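Long-range contacts in inorganic pyrophosphatase (Thermus thermophilus, PDB 2PRD), which catalyses the magnesium-dependent hydrolysis of inorganic pyrophosphate to two phosphate ions and assembles as a homohexamer: residues Ala12-Val16 against Leu162-Arg166; Val15-Val19 against Phe57-Thr61; Arg88-Leu92 against Asp157-Leu162. All coordinates share one frame. Numbering follows the deposited sequence.

Contact 1: residues Ala12-Val16 against Leu162-Arg166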
# COMPACT_ATOMS: atom_id res chain seq x y z
N ALA A 12 13.83 23.69 -21.44
CA ALA A 12 13.30 22.94 -22.58
C ALA A 12 14.22 23.24 -23.76
O ALA A 12 14.74 24.36 -23.86
CB ALA A 12 11.88 23.37 -22.92
N PRO A 13 14.42 22.29 -24.62
CA PRO A 13 13.85 20.96 -24.61
C PRO A 13 14.54 19.90 -23.79
O PRO A 13 13.98 18.80 -23.70
CB PRO A 13 13.90 20.62 -26.13
CG PRO A 13 15.25 21.17 -26.52
CD PRO A 13 15.28 22.54 -25.80
N GLU A 14 15.70 20.16 -23.23
CA GLU A 14 16.44 19.15 -22.46
C GLU A 14 15.70 18.68 -21.21
O GLU A 14 15.77 17.47 -20.90
CB GLU A 14 17.82 19.65 -22.09
CG GLU A 14 18.84 19.84 -23.18
CD GLU A 14 18.62 20.92 -24.20
OE1 GLU A 14 17.91 21.93 -23.95
OE2 GLU A 14 19.18 20.76 -25.33
N VAL A 15 15.08 19.61 -20.52
CA VAL A 15 14.31 19.37 -19.30
C VAL A 15 12.98 20.07 -19.51
O VAL A 15 12.93 21.25 -19.86
CB VAL A 15 15.03 19.78 -18.02
CG1 VAL A 15 14.18 19.43 -16.77
CG2 VAL A 15 16.35 19.01 -17.80
N VAL A 16 11.88 19.31 -19.44
CA VAL A 16 10.55 19.85 -19.69
C VAL A 16 9.58 19.63 -18.54
O VAL A 16 9.81 18.78 -17.68
CB VAL A 16 9.96 19.23 -20.97
CG1 VAL A 16 10.77 19.51 -22.26
CG2 VAL A 16 9.81 17.74 -20.84
N LEU A 162 14.73 15.15 -28.60
CA LEU A 162 14.81 16.61 -28.46
C LEU A 162 14.26 17.31 -29.70
O LEU A 162 13.59 18.34 -29.60
CB LEU A 162 16.19 17.10 -28.06
CG LEU A 162 16.78 16.57 -26.76
CD1 LEU A 162 18.23 17.01 -26.64
CD2 LEU A 162 16.00 16.93 -25.52
N GLU A 163 14.53 16.73 -30.83
CA GLU A 163 14.06 17.24 -32.12
C GLU A 163 12.55 17.17 -32.15
O GLU A 163 11.93 18.09 -32.71
CB GLU A 163 14.66 16.46 -33.28
CG GLU A 163 16.07 16.87 -33.67
CD GLU A 163 16.21 18.39 -33.76
OE1 GLU A 163 15.31 19.06 -34.34
OE2 GLU A 163 17.22 18.92 -33.23
N GLU A 164 11.96 16.15 -31.60
CA GLU A 164 10.48 16.01 -31.61
C GLU A 164 9.90 16.96 -30.59
O GLU A 164 8.85 17.60 -30.78
CB GLU A 164 10.12 14.56 -31.34
CG GLU A 164 8.66 14.32 -31.02
CD GLU A 164 7.84 14.13 -32.28
OE1 GLU A 164 8.47 14.10 -33.36
OE2 GLU A 164 6.61 14.00 -32.20
N VAL A 165 10.61 17.03 -29.46
CA VAL A 165 10.10 18.01 -28.44
C VAL A 165 10.04 19.39 -29.02
O VAL A 165 9.03 20.12 -28.95
CB VAL A 165 10.97 17.84 -27.21
CG1 VAL A 165 10.47 18.77 -26.12
CG2 VAL A 165 10.92 16.37 -26.76
N ARG A 166 11.16 19.85 -29.61
CA ARG A 166 11.30 21.15 -30.25
C ARG A 166 10.21 21.38 -31.30
O ARG A 166 9.68 22.49 -31.44
CB ARG A 166 12.62 21.22 -31.01
CG ARG A 166 13.80 21.68 -30.30
CD ARG A 166 15.06 21.98 -31.11
NE ARG A 166 16.02 22.57 -30.17
CZ ARG A 166 16.99 22.04 -29.46
NH1 ARG A 166 17.28 20.75 -29.52
NH2 ARG A 166 17.71 22.82 -28.63
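A helix laid against a chain that is just entering a strand gives a compact example of apolar packing with a charged margin. The helix 158-173 offers one face of its first turns to residues 12-16, where the cis peptide between A12 and P13 precedes a turn that leads into strand 15-22. L162 comes first. Its CD2 sits 3.3 Å from P13 O, 3.8 Å from E14 CA and 4.3 Å from P13 CB, so one methyl group touches both P13 and E14. V165 engages next, its CG1 approaching P13 CB and V16 CG1 at 3.9 Å each. V16 also packs on V89, tying the site to the neighbouring strand 84-97 of the barrel, an OB-type fold in this family. One helical turn on from L162, R166 donates its backbone N to L162 O (2.9 Å) and extends its side chain across the turn. P13 CG lies over one face of the R166 guanidinium, 3.5 Å from R166 CZ. E14 OE2 is 4.2 Å from R166 NH2, oppositely charged but beyond a salt bridge. With no hydrogen bond joining the two segments, the association rests on van der Waals and hydrophobic contact, to which the charged pair E14 and R166 adds only longer-range attraction.

Contact 2: residues Val15-Val19 against Phe57-Thr61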
# COMPACT_ATOMS: atom_id res chain seq x y z
N VAL A 15 15.08 19.61 -20.52
CA VAL A 15 14.31 19.37 -19.30
C VAL A 15 12.98 20.07 -19.51
O VAL A 15 12.93 21.25 -19.86
CB VAL A 15 15.03 19.78 -18.02
CG1 VAL A 15 14.18 19.43 -16.77
CG2 VAL A 15 16.35 19.01 -17.80
N VAL A 16 11.88 19.31 -19.44
CA VAL A 16 10.55 19.85 -19.69
C VAL A 16 9.58 19.63 -18.54
O VAL A 16 9.81 18.78 -17.68
CB VAL A 16 9.96 19.23 -20.97
CG1 VAL A 16 10.77 19.51 -22.26
CG2 VAL A 16 9.81 17.74 -20.84
N HIS A 17 8.50 20.38 -18.53
CA HIS A 17 7.42 20.22 -17.57
C HIS A 17 6.55 19.07 -18.12
O HIS A 17 6.46 18.96 -19.34
CB HIS A 17 6.52 21.43 -17.45
CG HIS A 17 7.03 22.50 -16.53
ND1 HIS A 17 6.75 23.83 -16.75
CD2 HIS A 17 7.84 22.44 -15.47
CE1 HIS A 17 7.31 24.54 -15.77
NE2 HIS A 17 7.96 23.72 -14.98
N MET A 18 5.99 18.26 -17.25
CA MET A 18 5.08 17.18 -17.62
C MET A 18 3.93 17.15 -16.60
O MET A 18 4.21 17.34 -15.41
CB MET A 18 5.73 15.79 -17.72
CG MET A 18 6.22 15.45 -19.12
SD MET A 18 6.66 13.73 -19.36
CE MET A 18 5.22 12.96 -18.60
N VAL A 19 2.72 17.00 -17.08
CA VAL A 19 1.54 16.86 -16.21
C VAL A 19 1.31 15.34 -16.15
O VAL A 19 1.13 14.68 -17.18
CB VAL A 19 0.32 17.57 -16.76
CG1 VAL A 19 -0.85 17.47 -15.77
CG2 VAL A 19 0.66 19.06 -16.87
N PHE A 57 1.52 14.25 -20.10
CA PHE A 57 1.76 14.98 -21.35
C PHE A 57 2.62 16.18 -21.14
O PHE A 57 2.67 16.62 -19.98
CB PHE A 57 0.37 15.38 -21.92
CG PHE A 57 -0.39 16.42 -21.14
CD1 PHE A 57 -0.12 17.78 -21.26
CD2 PHE A 57 -1.41 16.06 -20.28
CE1 PHE A 57 -0.80 18.72 -20.54
CE2 PHE A 57 -2.10 17.00 -19.53
CZ PHE A 57 -1.82 18.34 -19.68
N ILE A 58 3.24 16.71 -22.21
CA ILE A 58 4.04 17.96 -22.06
C ILE A 58 3.16 19.15 -22.31
O ILE A 58 2.62 19.21 -23.43
CB ILE A 58 5.29 17.93 -22.98
CG1 ILE A 58 6.14 16.68 -22.70
CG2 ILE A 58 6.10 19.21 -22.68
CD1 ILE A 58 7.47 16.63 -23.46
N PRO A 59 2.90 20.07 -21.38
CA PRO A 59 2.04 21.21 -21.62
C PRO A 59 2.59 22.14 -22.70
O PRO A 59 3.83 22.27 -22.83
CB PRO A 59 1.88 21.83 -20.24
CG PRO A 59 3.14 21.42 -19.52
CD PRO A 59 3.45 20.04 -20.02
N SER A 60 1.71 22.76 -23.50
CA SER A 60 2.13 23.68 -24.55
C SER A 60 2.92 23.06 -25.68
O SER A 60 3.97 23.59 -26.08
CB SER A 60 3.05 24.75 -23.97
OG SER A 60 2.24 25.61 -23.13
N THR A 61 2.45 21.92 -26.12
CA THR A 61 3.07 21.19 -27.23
C THR A 61 1.84 20.65 -27.99
O THR A 61 0.73 20.61 -27.44
CB THR A 61 4.02 20.06 -26.91
OG1 THR A 61 3.36 19.04 -26.15
CG2 THR A 61 5.25 20.51 -26.13
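Within residues 15-19 and 57-61 the backbones are joined by one antiparallel, hydrogen-bonded pair, V19 with F57, their CA atoms 5.5 Å apart. V19 N donates to F57 O (2.9 Å, N-H...O angle 166°) and F57 N to V19 O (3.0 Å, N-H...O angle 145°), the position of V19 O being less certain. M18 CA adds a CA-H...O contact to F57 O at 3.4 Å. P59 CD meets H17 O at 3.3 Å; H17 O is buried without a hydrogen-bonding partner. Strand 15-22 lies between 54-57 and 84-97 in the curled mixed sheet, the barrel of the pyrophosphatase fold, and the chain after F57 leads on toward strand 70-74 and D70, a predicted magnesium ligand touched by F57. The F57 side chain, with chi1 at p, brings its ring face over V19, whose CB lies 3.9 Å from the centroid, a CH-pi contact. I58 packs along the strand on two residues, with CG1 at 3.8 Å from M18 CG and CD1 at 3.7 Å from V16 CG2. H17 CB touches P59 CG at 4.0 Å, while its imidazole turns away, ND1 hydrogen bonding to P7 O.

Contact 3: residues Arg88-Leu92 against Asp157-Leu162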
# COMPACT_ATOMS: atom_id res chain seq x y z
N ARG A 88 13.61 15.00 -17.39
CA ARG A 88 14.75 14.98 -18.30
C ARG A 88 14.49 13.97 -19.42
O ARG A 88 14.38 12.75 -19.25
CB ARG A 88 16.03 14.70 -17.53
CG ARG A 88 17.24 14.47 -18.41
CD ARG A 88 18.56 14.65 -17.65
NE ARG A 88 18.91 13.30 -17.19
CZ ARG A 88 18.71 13.17 -15.86
NH1 ARG A 88 18.30 14.27 -15.26
NH2 ARG A 88 18.97 12.04 -15.30
N VAL A 89 14.48 14.50 -20.67
CA VAL A 89 14.28 13.72 -21.90
C VAL A 89 15.47 12.87 -22.31
O VAL A 89 16.52 13.42 -22.67
CB VAL A 89 13.91 14.62 -23.11
CG1 VAL A 89 13.50 13.78 -24.31
CG2 VAL A 89 12.76 15.53 -22.69
N VAL A 90 15.27 11.57 -22.38
CA VAL A 90 16.42 10.72 -22.79
C VAL A 90 16.14 9.86 -23.99
O VAL A 90 17.10 9.20 -24.46
CB VAL A 90 16.85 9.89 -21.55
CG1 VAL A 90 17.05 10.81 -20.35
CG2 VAL A 90 15.80 8.84 -21.20
N GLY A 91 14.94 9.82 -24.55
CA GLY A 91 14.62 8.96 -25.68
C GLY A 91 13.21 9.01 -26.22
O GLY A 91 12.39 9.77 -25.75
N LEU A 92 12.88 8.21 -27.25
CA LEU A 92 11.55 8.16 -27.85
C LEU A 92 11.15 6.69 -28.04
O LEU A 92 11.99 5.85 -28.32
CB LEU A 92 11.50 8.68 -29.31
CG LEU A 92 11.42 10.15 -29.57
CD1 LEU A 92 11.28 10.49 -31.06
CD2 LEU A 92 10.28 10.82 -28.78
N ASP A 157 17.06 7.76 -29.62
CA ASP A 157 17.92 8.33 -28.58
C ASP A 157 17.59 9.73 -28.19
O ASP A 157 16.60 10.28 -28.67
CB ASP A 157 19.37 8.17 -29.07
CG ASP A 157 19.72 9.14 -30.18
OD1 ASP A 157 18.80 9.78 -30.72
OD2 ASP A 157 20.95 9.25 -30.46
N ARG A 158 18.33 10.29 -27.23
CA ARG A 158 18.05 11.63 -26.76
C ARG A 158 18.12 12.65 -27.87
O ARG A 158 17.42 13.69 -27.75
CB ARG A 158 19.00 11.98 -25.59
CG ARG A 158 18.67 13.39 -25.06
CD ARG A 158 19.92 13.79 -24.23
NE ARG A 158 21.04 13.64 -25.14
CZ ARG A 158 22.30 13.34 -24.86
NH1 ARG A 158 22.70 13.13 -23.61
NH2 ARG A 158 23.19 13.24 -25.85
N LYS A 159 18.90 12.43 -28.92
CA LYS A 159 18.96 13.51 -29.96
C LYS A 159 17.69 13.58 -30.75
O LYS A 159 17.28 14.70 -31.07
CB LYS A 159 20.25 13.42 -30.76
CG LYS A 159 21.43 13.43 -29.76
CD LYS A 159 22.78 13.59 -30.43
CE LYS A 159 23.85 13.99 -29.40
NZ LYS A 159 24.28 12.82 -28.59
N ALA A 160 17.12 12.43 -31.07
CA ALA A 160 15.86 12.35 -31.81
C ALA A 160 14.71 12.88 -31.02
O ALA A 160 13.82 13.58 -31.52
CB ALA A 160 15.61 10.89 -32.28
N ALA A 161 14.67 12.59 -29.71
CA ALA A 161 13.61 13.03 -28.84
C ALA A 161 13.56 14.55 -28.76
O ALA A 161 12.45 15.11 -28.75
CB ALA A 161 13.76 12.46 -27.42
N LEU A 162 14.73 15.15 -28.60
CA LEU A 162 14.81 16.61 -28.46
C LEU A 162 14.26 17.31 -29.70
O LEU A 162 13.59 18.34 -29.60
CB LEU A 162 16.19 17.10 -28.06
CG LEU A 162 16.78 16.57 -26.76
CD1 LEU A 162 18.23 17.01 -26.64
CD2 LEU A 162 16.00 16.93 -25.52
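A161 fits between V89 and L92 where a helix crosses a strand. The axes of helix 158-162 and strand 88-92 run 99° apart and approach to 5.9 Å. V89, with chi1 at t, puts CG1 3.4 Å from A161 CB, and V89 CB lies 3.9 Å from CD2 of L162, itself an m,t leucine. From farther along the strand L92, also m,t, brings CG to 3.9 Å from A161 CB and CD1 to 4.0 Å from A160 O. Between V89 and L92, V90 and G91 both face I106, a classic beta bulge in the barrel sheet; V90 CB points away from the helix, while G91 O meets A161 CB at 3.4 Å. R158 lays CG 3.2 Å from V89 O before its t,t,p chain leads its end away. D157 is the N-cap: chi1 at p lets OD1 accept from A160 N at 3.2 Å and, weakly, from K159 N at 3.2 Å.

Overall arrangement
The contacts form a connected group with contact 1 in the middle. Contacts 1 and 2, centres about 9 Å apart, share V15 and V16 on strand 15-22; contacts 1 and 3, about 8 Å apart, share L162 on helix 158-173 and a probable hydrogen bond between E14 O and V89 N (3.2 Å). Contacts 2 and 3, about 14 Å apart, meet through V16 and V89. Along the chain contacts 1 and 2 start together, contact 2 closes before contact 3 opens, and contact 3 lies within the span of contact 1. Contact 1 sets the C-terminal helix against the entry to strand 15-22 and contact 3 sets it across 84-97, on the barrel carrying predicted magnesium ligands D70 and D102.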